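Endoribonuclease AbiQ (Lactococcus lactis, PDB 4GLK) cleaves RNA as the toxin of a type III toxin-antitoxin system in antiviral defence, and is neutralized by its cognate RNA antitoxin AntiQ. Local coordinates at residues K22-Y27 / Y86-N91; S68-R73 / E134-K139. The protein carries 1 engineered substitution. All coordinates share one frame; numbering follows the deposited sequence.

Contact 1. Residues K22-Y27 / Y86-N91; sequences KVHYQY and YLLHHN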
ATOM      1  N   LYS A  22       8.151   5.797   8.506  1.00 29.29           N
ATOM      2  CA  LYS A  22       6.746   5.721   8.125  1.00 28.20           C
ATOM      3  C   LYS A  22       6.434   4.394   7.453  1.00 32.06           C
ATOM      4  O   LYS A  22       5.263   4.000   7.382  1.00 31.86           O
ATOM      5  CB  LYS A  22       6.377   6.894   7.216  1.00 29.98           C
ATOM      6  CG  LYS A  22       6.154   8.178   7.989  1.00 25.22           C
ATOM      7  CD  LYS A  22       5.941   9.346   7.050  1.00 18.26           C
ATOM      8  CE  LYS A  22       6.120  10.648   7.815  1.00 28.11           C
ATOM      9  NZ  LYS A  22       6.130  11.823   6.901  1.00 48.85           N
ATOM     10  N   VAL A  23       7.485   3.723   6.926  1.00 27.20           N
ATOM     11  CA  VAL A  23       7.377   2.411   6.269  1.00 26.14           C
ATOM     12  C   VAL A  23       6.837   1.442   7.334  1.00 29.75           C
ATOM     13  O   VAL A  23       7.324   1.448   8.466  1.00 29.00           O
ATOM     14  CB  VAL A  23       8.741   1.952   5.665  1.00 27.80           C
ATOM     15  CG1 VAL A  23       8.682   0.502   5.168  1.00 26.72           C
ATOM     16  CG2 VAL A  23       9.177   2.888   4.541  1.00 27.17           C
ATOM     17  N   HIS A  24       5.794   0.685   6.992  1.00 28.27           N
ATOM     18  CA  HIS A  24       5.127  -0.227   7.922  1.00 28.43           C
ATOM     19  C   HIS A  24       6.034  -1.248   8.520  1.00 29.22           C
ATOM     20  O   HIS A  24       6.804  -1.892   7.805  1.00 27.26           O
ATOM     21  CB  HIS A  24       3.896  -0.897   7.283  1.00 30.57           C
ATOM     22  CG  HIS A  24       2.670  -0.025   7.259  1.00 34.58           C
ATOM     23  ND1 HIS A  24       1.421  -0.541   7.524  1.00 36.62           N
ATOM     24  CD2 HIS A  24       2.553   1.298   6.993  1.00 36.29           C
ATOM     25  CE1 HIS A  24       0.583   0.472   7.414  1.00 36.26           C
ATOM     26  NE2 HIS A  24       1.219   1.601   7.087  1.00 36.43           N
ATOM     27  N   TYR A  25       5.981  -1.363   9.855  1.00 25.36           N
ATOM     28  CA  TYR A  25       6.765  -2.353  10.548  1.00 25.30           C
ATOM     29  C   TYR A  25       6.231  -3.730  10.203  1.00 30.80           C
ATOM     30  O   TYR A  25       5.013  -3.931  10.105  1.00 29.43           O
ATOM     31  CB  TYR A  25       6.738  -2.156  12.089  1.00 26.11           C
ATOM     32  CG  TYR A  25       7.532  -3.230  12.798  1.00 26.46           C
ATOM     33  CD1 TYR A  25       8.917  -3.159  12.878  1.00 28.74           C
ATOM     34  CD2 TYR A  25       6.915  -4.398  13.246  1.00 26.50           C
ATOM     35  CE1 TYR A  25       9.666  -4.196  13.437  1.00 29.11           C
ATOM     36  CE2 TYR A  25       7.653  -5.443  13.796  1.00 26.58           C
ATOM     37  CZ  TYR A  25       9.026  -5.330  13.902  1.00 32.44           C
ATOM     38  OH  TYR A  25       9.754  -6.331  14.490  1.00 30.65           O
ATOM     39  N   GLN A  26       7.158  -4.671  10.011  1.00 28.78           N
ATOM     40  CA  GLN A  26       6.829  -6.067   9.818  1.00 29.99           C
ATOM     41  C   GLN A  26       7.974  -6.965  10.270  1.00 41.75           C
ATOM     42  O   GLN A  26       9.129  -6.535  10.274  1.00 42.86           O
ATOM     43  CB  GLN A  26       6.449  -6.377   8.358  1.00 30.43           C
ATOM     44  CG  GLN A  26       7.659  -6.424   7.437  1.00 27.26           C
ATOM     45  CD  GLN A  26       7.325  -6.871   6.061  1.00 36.11           C
ATOM     46  OE1 GLN A  26       6.536  -6.240   5.364  1.00 32.58           O
ATOM     47  NE2 GLN A  26       8.020  -7.898   5.606  1.00 21.83           N
ATOM     48  N   TYR A  27       7.641  -8.211  10.628  1.00 42.51           N
ATOM     49  CA  TYR A  27       8.550  -9.313  10.921  1.00 45.32           C
ATOM     50  C   TYR A  27       7.788 -10.616  11.008  1.00 53.03           C
ATOM     51  O   TYR A  27       6.747 -10.650  11.654  1.00 53.44           O
ATOM     52  CB  TYR A  27       9.443  -9.112  12.158  1.00 48.20           C
ATOM     53  CG  TYR A  27      10.661 -10.015  12.075  1.00 51.90           C
ATOM     54  CD1 TYR A  27      11.740  -9.690  11.258  1.00 53.81           C
ATOM     55  CD2 TYR A  27      10.682 -11.250  12.723  1.00 53.11           C
ATOM     56  CE1 TYR A  27      12.818 -10.559  11.102  1.00 54.58           C
ATOM     57  CE2 TYR A  27      11.773 -12.110  12.604  1.00 54.08           C
ATOM     58  CZ  TYR A  27      12.832 -11.767  11.781  1.00 61.83           C
ATOM     59  OH  TYR A  27      13.908 -12.610  11.652  1.00 63.01           O
ATOM     60  N   TYR A  86      -8.662  -0.761   4.437  1.00 24.06           N
ATOM     61  CA  TYR A  86      -8.089   0.526   4.005  1.00 25.34           C
ATOM     62  C   TYR A  86      -6.771   0.392   3.294  1.00 28.86           C
ATOM     63  O   TYR A  86      -5.865  -0.300   3.772  1.00 26.37           O
ATOM     64  CB  TYR A  86      -7.834   1.462   5.213  1.00 28.45           C
ATOM     65  CG  TYR A  86      -8.984   1.542   6.191  1.00 32.76           C
ATOM     66  CD1 TYR A  86     -10.093   2.340   5.927  1.00 35.85           C
ATOM     67  CD2 TYR A  86      -8.996   0.765   7.349  1.00 33.35           C
ATOM     68  CE1 TYR A  86     -11.178   2.382   6.800  1.00 39.42           C
ATOM     69  CE2 TYR A  86     -10.078   0.792   8.227  1.00 34.19           C
ATOM     70  CZ  TYR A  86     -11.162   1.611   7.953  1.00 45.69           C
ATOM     71  OH  TYR A  86     -12.215   1.689   8.833  1.00 49.65           O
ATOM     72  N   LEU A  87      -6.622   1.175   2.224  1.00 26.22           N
ATOM     73  CA  LEU A  87      -5.382   1.300   1.493  1.00 26.47           C
ATOM     74  C   LEU A  87      -4.748   2.571   1.960  1.00 28.23           C
ATOM     75  O   LEU A  87      -5.376   3.626   1.926  1.00 27.11           O
ATOM     76  CB  LEU A  87      -5.618   1.387  -0.004  1.00 27.00           C
ATOM     77  CG  LEU A  87      -5.958   0.136  -0.713  1.00 32.08           C
ATOM     78  CD1 LEU A  87      -6.301   0.484  -2.127  1.00 33.63           C
ATOM     79  CD2 LEU A  87      -4.792  -0.849  -0.669  1.00 33.96           C
ATOM     80  N   LEU A  88      -3.506   2.481   2.398  1.00 22.92           N
ATOM     81  CA  LEU A  88      -2.780   3.625   2.929  1.00 21.62           C
ATOM     82  C   LEU A  88      -1.783   4.152   1.893  1.00 22.14           C
ATOM     83  O   LEU A  88      -0.606   3.851   1.976  1.00 19.86           O
ATOM     84  CB  LEU A  88      -2.067   3.156   4.206  1.00 21.96           C
ATOM     85  CG  LEU A  88      -2.831   3.264   5.540  1.00 26.76           C
ATOM     86  CD1 LEU A  88      -4.071   2.406   5.564  1.00 26.19           C
ATOM     87  CD2 LEU A  88      -1.927   2.868   6.692  1.00 30.99           C
ATOM     88  N   HIS A  89      -2.272   4.899   0.882  1.00 17.99           N
ATOM     89  CA  HIS A  89      -1.473   5.496  -0.215  1.00 17.85           C
ATOM     90  C   HIS A  89      -0.242   6.250   0.270  1.00 24.44           C
ATOM     91  O   HIS A  89       0.817   6.161  -0.358  1.00 23.66           O
ATOM     92  CB  HIS A  89      -2.332   6.438  -1.078  1.00 18.63           C
ATOM     93  CG  HIS A  89      -3.478   5.776  -1.767  1.00 21.65           C
ATOM     94  ND1 HIS A  89      -3.373   5.330  -3.074  1.00 23.80           N
ATOM     95  CD2 HIS A  89      -4.725   5.518  -1.319  1.00 22.67           C
ATOM     96  CE1 HIS A  89      -4.556   4.814  -3.374  1.00 22.55           C
ATOM     97  NE2 HIS A  89      -5.399   4.910  -2.359  1.00 22.71           N
ATOM     98  N   HIS A  90      -0.382   6.987   1.392  1.00 21.43           N
ATOM     99  CA  HIS A  90       0.702   7.745   2.014  1.00 22.17           C
ATOM    100  C   HIS A  90       1.856   6.874   2.494  1.00 23.17           C
ATOM    101  O   HIS A  90       2.960   7.381   2.666  1.00 23.43           O
ATOM    102  CB  HIS A  90       0.175   8.637   3.149  1.00 23.96           C
ATOM    103  CG  HIS A  90      -0.416   7.913   4.322  1.00 27.53           C
ATOM    104  ND1 HIS A  90      -1.592   7.193   4.213  1.00 29.73           N
ATOM    105  CD2 HIS A  90      -0.028   7.915   5.618  1.00 29.61           C
ATOM    106  CE1 HIS A  90      -1.867   6.761   5.432  1.00 28.87           C
ATOM    107  NE2 HIS A  90      -0.961   7.172   6.313  1.00 29.23           N
ATOM    108  N   ASN A  91       1.622   5.573   2.671  1.00 18.53           N
ATOM    109  CA  ASN A  91       2.650   4.615   3.105  1.00 18.79           C
ATOM    110  C   ASN A  91       3.073   3.645   2.001  1.00 22.21           C
ATOM    111  O   ASN A  91       3.727   2.631   2.283  1.00 21.03           O
ATOM    112  CB  ASN A  91       2.209   3.874   4.349  1.00 18.26           C
ATOM    113  CG  ASN A  91       2.136   4.765   5.552  1.00 33.23           C
ATOM    114  OD1 ASN A  91       2.891   5.739   5.706  1.00 33.52           O
ATOM    115  ND2 ASN A  91       1.169   4.497   6.387  1.00 25.24           N
TER
HETATM  116  O   HOH W   1       4.748   0.723   4.210  1.00 19.10           O
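His24 presents the edge of its imidazole to Asn91 and Leu88, both of which lie near the ring plane. Its CG stands anti to the carbonyl carbon (chi1 -80°), which carries the ring toward strand 79-94. NE2 of His24 comes within 3.0 Å of Asn91 ND2; the side chains cross at about a right angle, with the ring and amide planes 64° apart, and the amide nitrogen arrives at the ring edge. Leu88 reaches the same edge with one methyl, CD2, which sits 3.4 Å from His24 NE2. The amide of Asn91 is hemmed in further: its CG lies 3.8 Å above one face of the His90 ring, offset toward the rim. Asn91 OD1 faces Lys22 O at 3.4 Å, two acceptors that cannot bond to each other. Lys22 touches here through CB; its extended chain leads away, and NZ is held by the carbonyls of Lys150 and Ser152. Beside the ring-amide pair a single water bridges the backbones, accepting from His24 N at 3.0 Å and donating to Asn91 O at 2.9 Å. The contact lays the loop between helix 10-16 and strand 33-40 against interrupted strand 79-94, in the antiparallel sheet of this ToxN/AbiQ-family toxin.

Contact 2. Residues S68-R73 / E134-K139; sequences SRIVTR and EVVYRK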
ATOM      1  N   SER A  68      -9.315  10.941   3.873  1.00 27.22           N
ATOM      2  CA  SER A  68      -9.762  10.518   2.541  1.00 26.57           C
ATOM      3  C   SER A  68      -8.832  10.944   1.382  1.00 27.75           C
ATOM      4  O   SER A  68      -8.905  10.345   0.328  1.00 25.05           O
ATOM      5  CB  SER A  68     -11.211  10.925   2.285  1.00 29.23           C
ATOM      6  OG  SER A  68     -11.319  12.295   1.941  1.00 40.14           O
ATOM      7  N   ARG A  69      -7.937  11.944   1.587  1.00 26.35           N
ATOM      8  CA  ARG A  69      -6.951  12.365   0.575  1.00 26.33           C
ATOM      9  C   ARG A  69      -5.792  11.359   0.423  1.00 28.08           C
ATOM     10  O   ARG A  69      -5.047  11.408  -0.557  1.00 27.10           O
ATOM     11  CB  ARG A  69      -6.320  13.699   0.990  1.00 27.81           C
ATOM     12  CG  ARG A  69      -7.137  14.913   0.598  1.00 37.34           C
ATOM     13  CD  ARG A  69      -6.496  16.176   1.126  1.00 36.48           C
ATOM     14  NE  ARG A  69      -6.805  16.369   2.533  1.00 44.12           N
ATOM     15  CZ  ARG A  69      -6.471  17.442   3.240  1.00 61.02           C
ATOM     16  NH1 ARG A  69      -5.783  18.427   2.663  1.00 48.95           N
ATOM     17  NH2 ARG A  69      -6.814  17.547   4.514  1.00 44.52           N
ATOM     18  N   ILE A  70      -5.643  10.472   1.395  1.00 24.38           N
ATOM     19  CA  ILE A  70      -4.509   9.568   1.551  1.00 24.09           C
ATOM     20  C   ILE A  70      -4.865   8.102   1.766  1.00 25.05           C
ATOM     21  O   ILE A  70      -4.026   7.239   1.580  1.00 22.90           O
ATOM     22  CB  ILE A  70      -3.744  10.216   2.748  1.00 28.45           C
ATOM     23  CG1 ILE A  70      -2.374  10.680   2.380  1.00 28.55           C
ATOM     24  CG2 ILE A  70      -3.878   9.590   4.125  1.00 31.76           C
ATOM     25  CD1 ILE A  70      -2.444  11.966   1.953  1.00 30.24           C
ATOM     26  N   VAL A  71      -6.092   7.833   2.174  1.00 21.82           N
ATOM     27  CA  VAL A  71      -6.566   6.483   2.454  1.00 22.19           C
ATOM     28  C   VAL A  71      -7.765   6.180   1.562  1.00 25.51           C
ATOM     29  O   VAL A  71      -8.660   7.022   1.453  1.00 22.91           O
ATOM     30  CB  VAL A  71      -6.948   6.333   3.957  1.00 26.22           C
ATOM     31  CG1 VAL A  71      -7.828   5.106   4.195  1.00 26.46           C
ATOM     32  CG2 VAL A  71      -5.714   6.297   4.850  1.00 25.49           C
ATOM     33  N   THR A  72      -7.767   4.986   0.918  1.00 22.21           N
ATOM     34  CA  THR A  72      -8.921   4.498   0.172  1.00 22.80           C
ATOM     35  C   THR A  72      -9.617   3.445   1.028  1.00 27.69           C
ATOM     36  O   THR A  72      -8.989   2.482   1.471  1.00 26.59           O
ATOM     37  CB  THR A  72      -8.566   3.944  -1.216  1.00 27.45           C
ATOM     38  OG1 THR A  72      -7.999   4.985  -1.971  1.00 30.61           O
ATOM     39  CG2 THR A  72      -9.795   3.469  -1.980  1.00 24.26           C
ATOM     40  N   ARG A  73     -10.922   3.604   1.192  1.00 26.19           N
ATOM     41  CA  ARG A  73     -11.777   2.682   1.941  1.00 26.48           C
ATOM     42  C   ARG A  73     -12.251   1.546   1.032  1.00 28.69           C
ATOM     43  O   ARG A  73     -12.710   1.782  -0.081  1.00 26.98           O
ATOM     44  CB  ARG A  73     -12.956   3.450   2.528  1.00 27.42           C
ATOM     45  CG  ARG A  73     -12.537   4.545   3.492  1.00 37.11           C
ATOM     46  CD  ARG A  73     -13.717   5.400   3.878  1.00 47.83           C
ATOM     47  NE  ARG A  73     -14.738   4.629   4.588  1.00 56.31           N
ATOM     48  CZ  ARG A  73     -16.004   5.007   4.715  1.00 63.21           C
ATOM     49  NH1 ARG A  73     -16.427   6.136   4.161  1.00 46.28           N
ATOM     50  NH2 ARG A  73     -16.861   4.250   5.385  1.00 46.37           N
ATOM     51  N   GLU A 134      -1.017   8.521  -7.692  1.00 21.43           N
ATOM     52  CA  GLU A 134      -0.391   9.579  -8.493  1.00 21.96           C
ATOM     53  C   GLU A 134      -0.572  10.922  -7.817  1.00 23.75           C
ATOM     54  O   GLU A 134       0.408  11.648  -7.709  1.00 22.57           O
ATOM     55  CB  GLU A 134      -1.017   9.650  -9.896  1.00 24.11           C
ATOM     56  CG  GLU A 134      -0.038   9.446 -11.023  1.00 38.73           C
ATOM     57  CD  GLU A 134      -0.655   9.798 -12.362  1.00 72.25           C
ATOM     58  OE1 GLU A 134      -0.405  10.928 -12.842  1.00 68.94           O
ATOM     59  OE2 GLU A 134      -1.414   8.966 -12.914  1.00 68.76           O
ATOM     60  N   VAL A 135      -1.816  11.261  -7.377  1.00 20.06           N
ATOM     61  CA  VAL A 135      -2.077  12.511  -6.646  1.00 20.76           C
ATOM     62  C   VAL A 135      -1.167  12.543  -5.394  1.00 23.41           C
ATOM     63  O   VAL A 135      -0.432  13.480  -5.205  1.00 23.48           O
ATOM     64  CB  VAL A 135      -3.572  12.679  -6.257  1.00 25.64           C
ATOM     65  CG1 VAL A 135      -3.773  13.837  -5.274  1.00 24.85           C
ATOM     66  CG2 VAL A 135      -4.445  12.886  -7.488  1.00 26.14           C
ATOM     67  N   VAL A 136      -1.183  11.509  -4.587  1.00 20.95           N
ATOM     68  CA  VAL A 136      -0.372  11.440  -3.351  1.00 21.36           C
ATOM     69  C   VAL A 136       1.136  11.617  -3.678  1.00 25.78           C
ATOM     70  O   VAL A 136       1.828  12.398  -3.015  1.00 25.35           O
ATOM     71  CB  VAL A 136      -0.671  10.125  -2.569  1.00 23.57           C
ATOM     72  CG1 VAL A 136       0.263   9.958  -1.385  1.00 22.68           C
ATOM     73  CG2 VAL A 136      -2.127  10.088  -2.102  1.00 23.03           C
ATOM     74  N   TYR A 137       1.613  10.918  -4.718  1.00 21.47           N
ATOM     75  CA  TYR A 137       3.017  10.977  -5.164  1.00 20.90           C
ATOM     76  C   TYR A 137       3.429  12.399  -5.544  1.00 24.18           C
ATOM     77  O   TYR A 137       4.400  12.915  -4.991  1.00 22.75           O
ATOM     78  CB  TYR A 137       3.241  10.020  -6.336  1.00 21.93           C
ATOM     79  CG  TYR A 137       4.685   9.876  -6.760  1.00 25.95           C
ATOM     80  CD1 TYR A 137       5.534   8.981  -6.117  1.00 27.73           C
ATOM     81  CD2 TYR A 137       5.194  10.603  -7.832  1.00 27.53           C
ATOM     82  CE1 TYR A 137       6.855   8.817  -6.528  1.00 29.20           C
ATOM     83  CE2 TYR A 137       6.515  10.444  -8.255  1.00 28.43           C
ATOM     84  CZ  TYR A 137       7.342   9.556  -7.593  1.00 34.16           C
ATOM     85  OH  TYR A 137       8.643   9.397  -7.998  1.00 37.46           O
ATOM     86  N   ARG A 138       2.657  13.047  -6.432  1.00 21.29           N
ATOM     87  CA  ARG A 138       2.933  14.393  -6.923  1.00 21.78           C
ATOM     88  C   ARG A 138       2.832  15.448  -5.828  1.00 27.68           C
ATOM     89  O   ARG A 138       3.737  16.282  -5.705  1.00 28.04           O
ATOM     90  CB  ARG A 138       2.024  14.746  -8.107  1.00 19.65           C
ATOM     91  CG  ARG A 138       2.265  13.890  -9.345  1.00 19.53           C
ATOM     92  CD  ARG A 138       1.448  14.442 -10.489  1.00 28.64           C
ATOM     93  NE  ARG A 138       1.252  13.483 -11.582  1.00 31.01           N
ATOM     94  CZ  ARG A 138       1.674  13.675 -12.825  1.00 56.25           C
ATOM     95  NH1 ARG A 138       2.373  14.757 -13.143  1.00 57.64           N
ATOM     96  NH2 ARG A 138       1.422  12.769 -13.759  1.00 47.53           N
ATOM     97  N   LYS A 139       1.763  15.405  -5.025  1.00 23.19           N
ATOM     98  CA  LYS A 139       1.566  16.373  -3.925  1.00 24.52           C
ATOM     99  C   LYS A 139       2.688  16.298  -2.888  1.00 29.83           C
ATOM    100  O   LYS A 139       3.175  17.335  -2.454  1.00 30.82           O
ATOM    101  CB  LYS A 139       0.195  16.184  -3.259  1.00 26.08           C
ATOM    102  CG  LYS A 139      -0.980  16.600  -4.151  1.00 31.15           C
ATOM    103  CD  LYS A 139      -1.527  17.967  -3.794  1.00 29.73           C
ATOM    104  CE  LYS A 139      -2.550  18.449  -4.788  1.00 38.86           C
ATOM    105  NZ  LYS A 139      -2.986  19.837  -4.482  1.00 49.05           N
TER
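With CG1 anti to the backbone N (chi1 173°), Val136 turns its other methyl, CG2, off the helix toward the loop at Arg69 and Ile70. That branch does the touching: CG2 stands 3.6 Å from Arg69 O and 4.4 Å from Ile70 CA. Ile70 departs from a staggered first torsion, chi1 -117°, and its CD1 comes only loosely to the same methyl, 4.5 Å from Val136 CG2. The helix therefore meets backbone as much as side chain, with no hydrogen bond between the two segments, and the nearest CA atoms, those of Ile70 and Val136, are 6.7 Å apart. This is a helix packed beside the start of an outermost strand: helix 126-143 lies against the loop that leads into strand 71-76, at one border of the antiparallel sheet within the chain. Val136 also rests on His89 of the adjoining strand 79-94. Polar ties come from elsewhere on the same helix, where Lys132 NZ bonds to the carbonyls of Ser68 and Val71. The guanidinium of Arg69 makes a cation-pi contact with Tyr147 of helix 146-151, which also packs on Ile70. One turn along helix 126-143, Arg138 NH2 forms a salt bridge with Glu134 OE1 at 2.8 Å. The carboxylate oxygen is approached on its anti side, 25° out of plane, while it lies close to the guanidinium plane.

Overall arrangement
From the N terminus the chain passes strand 4-8 and helix 10-16, then runs through segment 22-27, which strand 79-94 later meets: contact 1 closes a chain loop with 58 residues between its segments. Before that closure the chain has opened contact 2 at 68-73, which waits for helix 126-143 and so closes a second loop, with 60 residues between its segments. The segments alternate, so the two loops cross. Their centres lie about 13 Å apart, joined where neighbouring strands 71-76 and 79-94 pair: Leu87 N probably bonds to Thr72 O, and His89 NE2 to Thr72 OG1. Together they tie an N-terminal loop and helix 126-143 to the same sheet.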